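Local coordinates for metallo-beta-lactamase superfamily protein (Thermus thermophilus, PDB 2ZWR), which probably acts as a zinc-dependent hydrolase of the metallo-beta-lactamase superfamily, holding a pair of zinc ions joined by a shared water, at residues E85-A90 against L96-P101; L51-H54 against D58-G61. All coordinates share one frame; numbering follows the deposited sequence.

Contact 1: E85-A90 against L96-P101; sequences EGADLA and LAIPKP
Asp88 and Lys100 face each other with their CA atoms 5.1 Å apart where the backbones of 85-90 and 96-101 run nearly antiparallel, their touching parts pointing 167° apart. The carboxylate of Asp88 lies against the aliphatic root of Lys100, not its ammonium: Asp88 OD2 is 3.7 Å from Lys100 CB, and the OD1 branch borders CG. Lys100 runs extended past this carboxylate and then bends at its last torsion (chi4 -65°), which carries NZ to Glu85 O, 3.3 Å away, in a weak hydrogen bond. A lysine suits this exposed place, since its methylenes pack while its charge reaches the last carbonyl of helix 81-85. Lys100 NZ stays 5.4 Å from Asp88 OD1, too far for a salt bridge, so any attraction between the charges is probably long-range; Asp88 OD2 has a long, weak ion pair with Arg92.

On the inner side the contact turns apolar. Ile98 CG1 sits between its own backbone N and carbonyl carbon (chi1 55°), and from there CD1 reaches the first turn of helix 87-93, 4.3 Å from Ala87 CB. Beside it, Pro101 CG meets Ala87 CB at 3.9 Å; the single methyl of alanine lets the rigid proline ring come close. Farther along, one water links the two backbones, donating to Asp88 O (2.7 Å) and Leu96 O (2.6 Å) while accepting from Ile98 N.

Gly86 is the first residue to leave helical geometry after helix 81-85 and stands at the N-cap position of helix 87-93. Glu85 has been seen to bind zinc in a crystal of this protein, though none is bound to it here. The whole is the helical and returning part of a beta-alpha-beta crossover, in which the chain doubles back on helix 87-93 before entering strand 106-107, parallel neighbour of strand 74-76 in the sheet.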
ATOM      1  N   GLU A  85     -14.107  -3.167   4.991  1.00 13.85           N
ATOM      2  CA  GLU A  85     -15.303  -2.969   5.799  1.00 14.61           C
ATOM      3  C   GLU A  85     -15.210  -3.539   7.213  1.00 14.03           C
ATOM      4  O   GLU A  85     -15.784  -2.974   8.137  1.00 14.47           O
ATOM      5  CB  GLU A  85     -16.522  -3.529   5.063  1.00 15.32           C
ATOM      6  CG  GLU A  85     -16.870  -2.707   3.822  1.00 19.06           C
ATOM      7  CD  GLU A  85     -17.923  -3.347   2.950  1.00 24.16           C
ATOM      8  OE1 GLU A  85     -17.906  -4.589   2.794  1.00 25.44           O
ATOM      9  OE2 GLU A  85     -18.767  -2.594   2.399  1.00 28.61           O
ATOM     10  N   GLY A  86     -14.492  -4.650   7.371  1.00 13.37           N
ATOM     11  CA  GLY A  86     -14.320  -5.278   8.670  1.00 12.55           C
ATOM     12  C   GLY A  86     -12.957  -5.099   9.309  1.00 11.93           C
ATOM     13  O   GLY A  86     -12.645  -5.796  10.262  1.00 12.65           O
ATOM     14  N   ALA A  87     -12.160  -4.148   8.817  1.00 10.94           N
ATOM     15  CA  ALA A  87     -10.770  -3.997   9.251  1.00 10.52           C
ATOM     16  C   ALA A  87     -10.634  -3.740  10.747  1.00 10.33           C
ATOM     17  O   ALA A  87      -9.708  -4.229  11.374  1.00  9.82           O
ATOM     18  CB  ALA A  87     -10.063  -2.900   8.458  1.00  9.86           C
ATOM     19  N   ASP A  88     -11.552  -2.957  11.304  1.00 11.18           N
ATOM     20  CA  ASP A  88     -11.522  -2.638  12.725  1.00 12.03           C
ATOM     21  C   ASP A  88     -11.815  -3.882  13.570  1.00 12.13           C
ATOM     22  O   ASP A  88     -11.248  -4.042  14.640  1.00 12.18           O
ATOM     23  CB  ASP A  88     -12.496  -1.499  13.053  1.00 12.64           C
ATOM     24  CG  ASP A  88     -13.945  -1.835  12.697  1.00 14.39           C
ATOM     25  OD1 ASP A  88     -14.190  -2.439  11.629  1.00 17.82           O
ATOM     26  OD2 ASP A  88     -14.846  -1.495  13.483  1.00 16.96           O
ATOM     27  N   LEU A  89     -12.684  -4.759  13.066  1.00 12.78           N
ATOM     28  CA  LEU A  89     -12.977  -6.047  13.713  1.00 13.20           C
ATOM     29  C   LEU A  89     -11.769  -6.969  13.695  1.00 13.41           C
ATOM     30  O   LEU A  89     -11.476  -7.634  14.690  1.00 13.85           O
ATOM     31  CB  LEU A  89     -14.164  -6.745  13.036  1.00 13.58           C
ATOM     32  CG  LEU A  89     -15.505  -6.010  12.968  1.00 13.40           C
ATOM     33  CD1 LEU A  89     -16.522  -6.880  12.230  1.00 14.97           C
ATOM     34  CD2 LEU A  89     -16.014  -5.674  14.364  1.00 14.43           C
ATOM     35  N   ALA A  90     -11.060  -7.010  12.568  1.00 13.47           N
ATOM     36  CA  ALA A  90      -9.851  -7.821  12.469  1.00 13.10           C
ATOM     37  C   ALA A  90      -8.784  -7.302  13.432  1.00 13.35           C
ATOM     38  O   ALA A  90      -8.160  -8.086  14.150  1.00 13.45           O
ATOM     39  CB  ALA A  90      -9.322  -7.858  11.027  1.00 12.73           C
ATOM     40  N   LEU A  96      -6.230  -4.923  19.167  1.00 14.44           N
ATOM     41  CA  LEU A  96      -5.829  -3.604  18.690  1.00 13.75           C
ATOM     42  C   LEU A  96      -7.011  -2.733  18.298  1.00 13.91           C
ATOM     43  O   LEU A  96      -7.984  -3.215  17.720  1.00 13.53           O
ATOM     44  CB  LEU A  96      -4.835  -3.725  17.527  1.00 13.83           C
ATOM     45  CG  LEU A  96      -3.553  -4.523  17.808  1.00 12.88           C
ATOM     46  CD1 LEU A  96      -2.737  -4.699  16.539  1.00 13.71           C
ATOM     47  CD2 LEU A  96      -2.699  -3.906  18.925  1.00 12.49           C
ATOM     48  N   ALA A  97      -6.911  -1.441  18.615  1.00 13.74           N
ATOM     49  CA  ALA A  97      -7.986  -0.501  18.350  1.00 13.94           C
ATOM     50  C   ALA A  97      -7.670   0.398  17.160  1.00 14.04           C
ATOM     51  O   ALA A  97      -6.700   1.163  17.192  1.00 13.95           O
ATOM     52  CB  ALA A  97      -8.271   0.356  19.582  1.00 13.93           C
ATOM     53  N   ILE A  98      -8.502   0.313  16.123  1.00 13.90           N
ATOM     54  CA  ILE A  98      -8.491   1.318  15.050  1.00 13.66           C
ATOM     55  C   ILE A  98      -9.914   1.810  14.765  1.00 13.83           C
ATOM     56  O   ILE A  98     -10.887   1.088  15.024  1.00 13.84           O
ATOM     57  CB  ILE A  98      -7.781   0.825  13.734  1.00 13.44           C
ATOM     58  CG1 ILE A  98      -8.390  -0.481  13.217  1.00 12.89           C
ATOM     59  CG2 ILE A  98      -6.276   0.694  13.949  1.00 12.67           C
ATOM     60  CD1 ILE A  98      -8.255  -0.679  11.706  1.00 13.17           C
ATOM     61  N   PRO A  99     -10.051   3.051  14.258  1.00 14.01           N
ATOM     62  CA  PRO A  99     -11.365   3.476  13.784  1.00 13.71           C
ATOM     63  C   PRO A  99     -11.750   2.749  12.505  1.00 14.37           C
ATOM     64  O   PRO A  99     -10.889   2.489  11.646  1.00 13.79           O
ATOM     65  CB  PRO A  99     -11.164   4.964  13.482  1.00 13.93           C
ATOM     66  CG  PRO A  99      -9.703   5.100  13.209  1.00 13.38           C
ATOM     67  CD  PRO A  99      -9.037   4.115  14.117  1.00 13.72           C
ATOM     68  N   LYS A 100     -13.039   2.437  12.383  1.00 14.70           N
ATOM     69  CA  LYS A 100     -13.586   1.811  11.191  1.00 15.56           C
ATOM     70  C   LYS A 100     -13.317   2.696   9.978  1.00 15.09           C
ATOM     71  O   LYS A 100     -13.645   3.885   9.985  1.00 15.06           O
ATOM     72  CB  LYS A 100     -15.091   1.573  11.355  1.00 15.83           C
ATOM     73  CG  LYS A 100     -15.707   0.699  10.259  1.00 17.32           C
ATOM     74  CD  LYS A 100     -17.224   0.631  10.385  1.00 17.74           C
ATOM     75  CE  LYS A 100     -17.789  -0.468   9.502  1.00 21.37           C
ATOM     76  NZ  LYS A 100     -17.572  -0.175   8.066  1.00 21.76           N
ATOM     77  N   PRO A 101     -12.694   2.120   8.936  1.00 15.05           N
ATOM     78  CA  PRO A 101     -12.399   2.864   7.721  1.00 14.59           C
ATOM     79  C   PRO A 101     -13.700   3.332   7.057  1.00 14.78           C
ATOM     80  O   PRO A 101     -14.644   2.551   6.967  1.00 14.69           O
ATOM     81  CB  PRO A 101     -11.658   1.839   6.859  1.00 14.23           C
ATOM     82  CG  PRO A 101     -11.141   0.826   7.838  1.00 14.84           C
ATOM     83  CD  PRO A 101     -12.217   0.728   8.852  1.00 14.50           C
TER
HETATM   84  O   HOH W   1      -9.979  -2.330  16.221  1.00 10.40           O

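Contact 2: L51-H54 against D58-G61; sequences LLTH and DHVG. With ZN (zinc ion), chain C; ZN (zinc ion), chain D.
One face of the His59 imidazole carries His54 CE1, poised over the ring centre 3.3 Å above its plane, while at the ring's rim NE2 binds a zinc ion and ND1 is hydrogen-bonded to Asp28. The His54 ring has Thr53 CB at its edge, in plane, and His129 stacked on it. The two imidazoles are inclined at 49°, an oblique meeting. His54 CG lies between its backbone N and carbonyl carbon (chi1 67°), which brings the ring over toward 58-61 although the bond to CB does not point there. His54 ND1 donates to Thr53 OG1 (2.9 Å, 158°), nearly in the ring plane; with Thr53 OG1 also bonded to Asp28, this second shell fixes the rotation of both rings and leaves each NE2 directed at metal.

Here lies the HxHxDH signature of the metallo-beta-lactamase fold, in the loop that leaves strand 50-51. His54 NE2 binds one zinc at 2.2 Å, joined there by His56, His125 and Asp144. His59 NE2 (2.1 Å) and Asp58 OD2 (2.3 Å) hold the other, with Asp144 again and His184. A water bridges the pair, 1.9 Å from the zinc of His59 and 2.1 Å from that of His54, and donates a hydrogen bond to Asp58 OD1, so one carboxylate serves both metal and water.

Away from the zinc ions, Leu52 and Val60 cross at about a right angle, Leu52 CD1 against Val60 CG1 at 3.7 Å; branched apolar chains suit this buried spot.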
ATOM      1  N   LEU A  51      -4.434   6.362  -1.433  1.00  9.44           N
ATOM      2  CA  LEU A  51      -4.342   5.212  -2.344  1.00  9.05           C
ATOM      3  C   LEU A  51      -3.974   3.982  -1.510  1.00  8.33           C
ATOM      4  O   LEU A  51      -3.025   4.028  -0.725  1.00  7.34           O
ATOM      5  CB  LEU A  51      -3.281   5.459  -3.432  1.00  8.87           C
ATOM      6  CG  LEU A  51      -3.679   6.135  -4.766  1.00 10.38           C
ATOM      7  CD1 LEU A  51      -4.541   7.387  -4.605  1.00 10.03           C
ATOM      8  CD2 LEU A  51      -2.449   6.439  -5.631  1.00  9.42           C
ATOM      9  N   LEU A  52      -4.737   2.900  -1.671  1.00  7.78           N
ATOM     10  CA  LEU A  52      -4.508   1.675  -0.891  1.00  7.73           C
ATOM     11  C   LEU A  52      -4.052   0.488  -1.739  1.00  7.54           C
ATOM     12  O   LEU A  52      -4.767   0.063  -2.648  1.00  7.25           O
ATOM     13  CB  LEU A  52      -5.753   1.300  -0.064  1.00  6.50           C
ATOM     14  CG  LEU A  52      -6.310   2.344   0.919  1.00  7.31           C
ATOM     15  CD1 LEU A  52      -7.623   1.839   1.526  1.00  8.02           C
ATOM     16  CD2 LEU A  52      -5.301   2.711   2.019  1.00  5.60           C
ATOM     17  N   THR A  53      -2.860  -0.035  -1.424  1.00  7.93           N
ATOM     18  CA  THR A  53      -2.353  -1.259  -2.054  1.00  7.89           C
ATOM     19  C   THR A  53      -3.270  -2.406  -1.704  1.00  8.29           C
ATOM     20  O   THR A  53      -3.569  -3.242  -2.551  1.00  8.48           O
ATOM     21  CB  THR A  53      -0.898  -1.628  -1.627  1.00  8.34           C
ATOM     22  OG1 THR A  53      -0.864  -1.941  -0.223  1.00  5.94           O
ATOM     23  CG2 THR A  53       0.103  -0.511  -1.981  1.00  6.47           C
ATOM     24  N   HIS A  54      -3.724  -2.435  -0.450  1.00  8.90           N
ATOM     25  CA  HIS A  54      -4.733  -3.403  -0.003  1.00  8.88           C
ATOM     26  C   HIS A  54      -5.340  -2.960   1.332  1.00  9.54           C
ATOM     27  O   HIS A  54      -4.951  -1.916   1.868  1.00  9.77           O
ATOM     28  CB  HIS A  54      -4.148  -4.825   0.049  1.00  9.08           C
ATOM     29  CG  HIS A  54      -3.096  -5.029   1.103  1.00  8.47           C
ATOM     30  ND1 HIS A  54      -1.903  -4.343   1.112  1.00  7.89           N
ATOM     31  CD2 HIS A  54      -3.046  -5.878   2.155  1.00  8.60           C
ATOM     32  CE1 HIS A  54      -1.173  -4.744   2.137  1.00  8.98           C
ATOM     33  NE2 HIS A  54      -1.844  -5.676   2.786  1.00  7.39           N
ATOM     34  N   ASP A  58      -3.589  -3.163   9.103  1.00  8.61           N
ATOM     35  CA  ASP A  58      -2.338  -2.424   9.326  1.00  8.55           C
ATOM     36  C   ASP A  58      -2.044  -1.399   8.229  1.00  8.24           C
ATOM     37  O   ASP A  58      -1.099  -0.613   8.346  1.00  8.33           O
ATOM     38  CB  ASP A  58      -1.143  -3.376   9.556  1.00  8.57           C
ATOM     39  CG  ASP A  58      -0.930  -4.356   8.403  1.00  9.28           C
ATOM     40  OD1 ASP A  58      -1.899  -5.001   7.956  1.00  9.88           O
ATOM     41  OD2 ASP A  58       0.218  -4.483   7.943  1.00  8.41           O
ATOM     42  N   HIS A  59      -2.862  -1.388   7.179  1.00  8.13           N
ATOM     43  CA  HIS A  59      -2.692  -0.442   6.076  1.00  8.21           C
ATOM     44  C   HIS A  59      -3.768   0.645   6.044  1.00  8.45           C
ATOM     45  O   HIS A  59      -3.660   1.602   5.273  1.00  8.35           O
ATOM     46  CB  HIS A  59      -2.595  -1.197   4.734  1.00  8.02           C
ATOM     47  CG  HIS A  59      -1.349  -2.024   4.614  1.00  7.63           C
ATOM     48  ND1 HIS A  59      -0.267  -1.641   3.849  1.00  7.08           N
ATOM     49  CD2 HIS A  59      -0.993  -3.182   5.214  1.00  7.61           C
ATOM     50  CE1 HIS A  59       0.696  -2.535   3.971  1.00  6.95           C
ATOM     51  NE2 HIS A  59       0.286  -3.476   4.802  1.00  7.83           N
ATOM     52  N   VAL A  60      -4.792   0.510   6.891  1.00  8.89           N
ATOM     53  CA  VAL A  60      -5.985   1.390   6.817  1.00  8.74           C
ATOM     54  C   VAL A  60      -6.409   2.027   8.155  1.00  9.21           C
ATOM     55  O   VAL A  60      -7.419   2.740   8.220  1.00  9.67           O
ATOM     56  CB  VAL A  60      -7.214   0.652   6.175  1.00  8.99           C
ATOM     57  CG1 VAL A  60      -6.885   0.142   4.756  1.00  7.94           C
ATOM     58  CG2 VAL A  60      -7.695  -0.501   7.075  1.00  7.02           C
ATOM     59  N   GLY A  61      -5.635   1.796   9.212  1.00  9.75           N
ATOM     60  CA  GLY A  61      -5.983   2.281  10.554  1.00  9.69           C
ATOM     61  C   GLY A  61      -6.023   3.794  10.775  1.00 10.34           C
ATOM     62  O   GLY A  61      -6.579   4.255  11.781  1.00 10.44           O
TER
HETATM   63 ZN    ZN C 208       0.923  -5.195   5.853  1.00 11.99          ZN
HETATM   64 ZN    ZN D 209      -1.177  -7.165   4.241  1.00 11.09          ZN
HETATM   65  O   HOH W   2      -0.531  -6.414   6.063  1.00 14.02           O

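In contact 2 every residue that touches across is buried, near the centre of the chain, whereas contact 1 is partly open to solvent, their centres 12 Å apart. They nevertheless touch through Val60: its CG1 branch belongs to contact 2, while CG2 packs on Ala87 CB (3.6 Å) and Pro101 CG (3.8 Å). Gly61, without a side chain, lets Pro99 and Ile98 settle on its backbone. Both contacts follow parallel strands of the same sheet, contact 2 in the loop after 50-51 and contact 1 in the connection after 74-76. Metal coordination and fixed imidazoles dominate inside; outside, the contact rests on a weak lysine bond, a bridging water and apolar packing of alanine, isoleucine and proline.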